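Phytoene synthase (Enterococcus hirae, PDB 5IYS) probably joins two farnesyl diphosphate molecules head to head into a 30-carbon carotenoid precursor, as a magnesium-dependent dehydrosqualene synthase of the squalene/phytoene synthase family. Local coordinates at residues V174-L185 / V195-K203. Sequence-based numbering, arbitrary orientation.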
loop_
_atom_site.group_PDB
_atom_site.type_symbol
_atom_site.label_atom_id
_atom_site.label_comp_id
_atom_site.label_asym_id
_atom_site.label_seq_id
_atom_site.Cartn_x
_atom_site.Cartn_y
_atom_site.Cartn_z
ATOM N N VAL A 174 5.651 13.229 -6.358
ATOM C CA VAL A 174 7.029 13.689 -6.471
ATOM C C VAL A 174 7.231 15.085 -5.852
ATOM O O VAL A 174 8.178 15.313 -5.094
ATOM C CB VAL A 174 7.516 13.668 -7.915
ATOM C CG1 VAL A 174 8.867 14.354 -8.022
ATOM C CG2 VAL A 174 7.576 12.234 -8.451
ATOM N N GLY A 175 6.338 16.018 -6.155
ATOM C CA GLY A 175 6.535 17.403 -5.710
ATOM C C GLY A 175 6.401 17.609 -4.211
ATOM O O GLY A 175 7.250 18.265 -3.588
ATOM N N GLU A 176 5.317 17.084 -3.645
ATOM C CA GLU A 176 5.058 17.143 -2.201
ATOM C C GLU A 176 6.182 16.439 -1.444
ATOM O O GLU A 176 6.682 16.961 -0.441
ATOM C CB GLU A 176 3.690 16.533 -1.848
ATOM C CG GLU A 176 2.557 17.573 -1.662
ATOM C CD GLU A 176 1.277 17.270 -2.452
ATOM O OE1 GLU A 176 0.767 16.128 -2.350
ATOM O OE2 GLU A 176 0.744 18.178 -3.141
ATOM N N ASP A 177 6.661 15.318 -1.982
ATOM C CA ASP A 177 7.769 14.589 -1.336
ATOM C C ASP A 177 9.029 15.463 -1.274
ATOM O O ASP A 177 9.651 15.616 -0.216
ATOM C CB ASP A 177 8.075 13.288 -2.077
ATOM C CG ASP A 177 7.098 12.165 -1.730
ATOM O OD1 ASP A 177 6.376 12.311 -0.731
ATOM O OD2 ASP A 177 7.035 11.161 -2.471
ATOM N N TYR A 178 9.407 16.021 -2.421
ATOM C CA TYR A 178 10.615 16.834 -2.482
ATOM C C TYR A 178 10.528 18.001 -1.506
ATOM O O TYR A 178 11.531 18.377 -0.883
ATOM C CB TYR A 178 10.867 17.369 -3.890
ATOM C CG TYR A 178 12.157 18.160 -3.978
ATOM C CD1 TYR A 178 13.386 17.526 -3.897
ATOM C CD2 TYR A 178 12.140 19.542 -4.103
ATOM C CE1 TYR A 178 14.559 18.249 -3.958
ATOM C CE2 TYR A 178 13.311 20.273 -4.166
ATOM C CZ TYR A 178 14.515 19.617 -4.099
ATOM O OH TYR A 178 15.689 20.337 -4.162
ATOM N N GLN A 179 9.354 18.625 -1.449
ATOM C CA GLN A 179 9.104 19.733 -0.527
ATOM C C GLN A 179 9.462 19.316 0.885
ATOM O O GLN A 179 9.840 20.150 1.704
ATOM C CB GLN A 179 7.628 20.116 -0.523
ATOM C CG GLN A 179 7.201 21.049 -1.634
ATOM C CD GLN A 179 5.774 21.544 -1.450
ATOM O OE1 GLN A 179 4.919 20.842 -0.897
ATOM N NE2 GLN A 179 5.498 22.745 -1.952
ATOM N N MET A 180 9.297 18.026 1.162
ATOM C CA MET A 180 9.432 17.479 2.498
ATOM C C MET A 180 10.862 17.040 2.754
ATOM O O MET A 180 11.169 16.555 3.836
ATOM C CB MET A 180 8.519 16.264 2.675
ATOM C CG MET A 180 7.031 16.574 2.673
ATOM S SD MET A 180 6.562 17.922 3.781
ATOM C CE MET A 180 4.838 18.141 3.317
ATOM N N GLY A 181 11.716 17.168 1.748
ATOM C CA GLY A 181 13.079 16.658 1.844
ATOM C C GLY A 181 13.291 15.223 1.387
ATOM O O GLY A 181 14.369 14.639 1.587
ATOM N N ARG A 182 12.311 14.676 0.673
ATOM C CA ARG A 182 12.448 13.313 0.205
ATOM C C ARG A 182 12.482 13.191 -1.309
ATOM O O ARG A 182 11.583 13.667 -2.002
ATOM C CB ARG A 182 11.337 12.439 0.781
ATOM C CG ARG A 182 11.288 12.409 2.301
ATOM C CD ARG A 182 10.451 11.223 2.738
ATOM N NE ARG A 182 10.203 11.235 4.174
ATOM C CZ ARG A 182 9.452 10.343 4.816
ATOM N NH1 ARG A 182 8.920 9.307 4.171
ATOM N NH2 ARG A 182 9.256 10.477 6.121
ATOM N N ILE A 183 13.445 12.419 -1.800
ATOM C CA ILE A 183 13.458 12.019 -3.202
ATOM C C ILE A 183 13.470 10.504 -3.236
ATOM O O ILE A 183 14.429 9.892 -2.771
ATOM C CB ILE A 183 14.691 12.574 -3.970
ATOM C CG1 ILE A 183 14.701 14.108 -3.909
ATOM C CG2 ILE A 183 14.695 12.081 -5.426
ATOM C CD1 ILE A 183 15.866 14.762 -4.668
ATOM N N TYR A 184 12.379 9.912 -3.718
ATOM C CA TYR A 184 12.344 8.466 -3.954
ATOM C C TYR A 184 12.877 8.033 -5.319
ATOM O O TYR A 184 13.250 6.880 -5.523
ATOM C CB TYR A 184 10.908 7.955 -3.738
ATOM C CG TYR A 184 10.474 8.050 -2.290
ATOM C CD1 TYR A 184 10.799 7.046 -1.379
ATOM C CD2 TYR A 184 9.775 9.165 -1.824
ATOM C CE1 TYR A 184 10.413 7.129 -0.066
ATOM C CE2 TYR A 184 9.375 9.256 -0.505
ATOM C CZ TYR A 184 9.687 8.224 0.364
ATOM O OH TYR A 184 9.276 8.301 1.679
ATOM N N LEU A 185 12.806 8.911 -6.308
ATOM C CA LEU A 185 13.396 8.600 -7.606
ATOM C C LEU A 185 14.888 8.288 -7.415
ATOM O O LEU A 185 15.519 8.835 -6.513
ATOM C CB LEU A 185 13.235 9.791 -8.559
ATOM C CG LEU A 185 11.806 10.298 -8.753
ATOM C CD1 LEU A 185 11.822 11.548 -9.642
ATOM C CD2 LEU A 185 10.904 9.214 -9.346
ATOM N N VAL A 195 17.837 14.272 -15.294
ATOM C CA VAL A 195 17.001 15.085 -14.418
ATOM C C VAL A 195 17.847 15.738 -13.337
ATOM O O VAL A 195 18.630 15.075 -12.673
ATOM C CB VAL A 195 15.901 14.238 -13.721
ATOM C CG1 VAL A 195 15.067 15.124 -12.793
ATOM C CG2 VAL A 195 15.016 13.589 -14.779
ATOM N N ALA A 196 17.635 17.031 -13.129
ATOM C CA ALA A 196 18.281 17.745 -12.035
ATOM C C ALA A 196 17.240 17.906 -10.950
ATOM O O ALA A 196 16.046 18.016 -11.253
ATOM C CB ALA A 196 18.764 19.118 -12.506
ATOM N N THR A 197 17.678 17.902 -9.694
ATOM C CA THR A 197 16.709 17.840 -8.609
ATOM C C THR A 197 15.886 19.123 -8.598
ATOM O O THR A 197 14.777 19.179 -8.065
ATOM C CB THR A 197 17.347 17.560 -7.226
ATOM O OG1 THR A 197 17.640 18.800 -6.575
ATOM C CG2 THR A 197 18.609 16.715 -7.340
ATOM N N THR A 198 16.407 20.138 -9.274
ATOM C CA THR A 198 15.707 21.401 -9.394
ATOM C C THR A 198 14.395 21.250 -10.163
ATOM O O THR A 198 13.420 21.958 -9.919
ATOM C CB THR A 198 16.620 22.443 -10.064
ATOM O OG1 THR A 198 16.360 23.723 -9.480
ATOM C CG2 THR A 198 16.393 22.491 -11.573
ATOM N N MET A 199 14.359 20.283 -11.069
ATOM C CA MET A 199 13.157 20.037 -11.852
ATOM C C MET A 199 12.003 19.525 -10.979
ATOM O O MET A 199 10.859 19.448 -11.438
ATOM C CB MET A 199 13.459 19.009 -12.943
ATOM C CG MET A 199 14.668 19.324 -13.803
ATOM S SD MET A 199 14.815 18.171 -15.188
ATOM C CE MET A 199 16.220 18.925 -16.039
ATOM N N LEU A 200 12.322 19.133 -9.747
ATOM C CA LEU A 200 11.375 18.430 -8.885
ATOM C C LEU A 200 10.456 19.408 -8.169
ATOM O O LEU A 200 9.494 18.994 -7.529
ATOM C CB LEU A 200 12.089 17.559 -7.849
ATOM C CG LEU A 200 13.005 16.438 -8.336
ATOM C CD1 LEU A 200 13.419 15.541 -7.158
ATOM C CD2 LEU A 200 12.336 15.625 -9.453
ATOM N N LYS A 201 10.739 20.700 -8.291
ATOM C CA LYS A 201 9.928 21.705 -7.599
ATOM C C LYS A 201 9.008 22.482 -8.531
ATOM O O LYS A 201 8.246 23.338 -8.082
ATOM C CB LYS A 201 10.793 22.668 -6.776
ATOM C CG LYS A 201 11.895 23.376 -7.559
ATOM C CD LYS A 201 12.747 24.266 -6.650
ATOM C CE LYS A 201 13.786 23.461 -5.875
ATOM N NZ LYS A 201 14.161 24.096 -4.573
ATOM N N GLU A 202 9.023 22.122 -9.811
ATOM C CA GLU A 202 8.187 22.783 -10.811
ATOM C C GLU A 202 6.756 22.246 -10.852
ATOM O O GLU A 202 6.483 21.148 -10.353
ATOM C CB GLU A 202 8.861 22.705 -12.186
ATOM C CG GLU A 202 9.848 23.846 -12.415
ATOM C CD GLU A 202 11.080 23.430 -13.192
ATOM O OE1 GLU A 202 12.201 23.845 -12.805
ATOM O OE2 GLU A 202 10.918 22.701 -14.198
ATOM N N LYS A 203 5.846 23.009 -11.452
ATOM C CA LYS A 203 4.438 22.608 -11.539
ATOM C C LYS A 203 4.180 21.462 -12.517
ATOM O O LYS A 203 3.397 20.553 -12.228
ATOM C CB LYS A 203 3.547 23.807 -11.873
ATOM C CG LYS A 203 3.538 24.861 -10.767
ATOM C CD LYS A 203 2.124 25.349 -10.459
ATOM C CE LYS A 203 1.154 24.192 -10.169
ATOM N NZ LYS A 203 1.445 23.400 -8.925
#
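In the all-helical squalene/phytoene synthase fold, the short helix 174-179 and the Schellman turn that ends it pack against a 3-10 turn, 197-200, in the loop before helix 207-227, with L200 of that turn inserted against the helix and the residues that follow it. Leucine suits the place because its branched end serves two sides. CD1 lies against I183 CD1 at 3.6 Å, while CD2 meets V174 CG1 at 4.0 Å and L185 CD1 at 4.1 Å. Beside this cluster the Y178 ring, its CG anti to the backbone N (chi1 -177°), is carried toward the 3-10 turn. L200 CB sits over one face in a CH-pi contact, 4.2 Å from the ring centroid and 22° off its normal, offset toward CG; T197 O lies over the same face, offset toward CZ. K201 bends at chi3, bringing CE to 3.6 Å from Y178 CE2; lysine suits this exposed place because its methylenes can pack on the ring edge, with NZ also beside it. At G175 the backbones approach to 5.8 Å between its CA and K201 CA, with no side chain in between, and G175 CA lies 3.8 Å from L200 O, which is buried without a hydrogen-bond partner. R182, whose backbone N closes the Schellman motif on D177 O, forms a salt bridge with D60, a magnesium ligand. On the solvent-facing side, T197 OG1 gives a weak hydrogen bond to Y178 OH, 3.5 Å away.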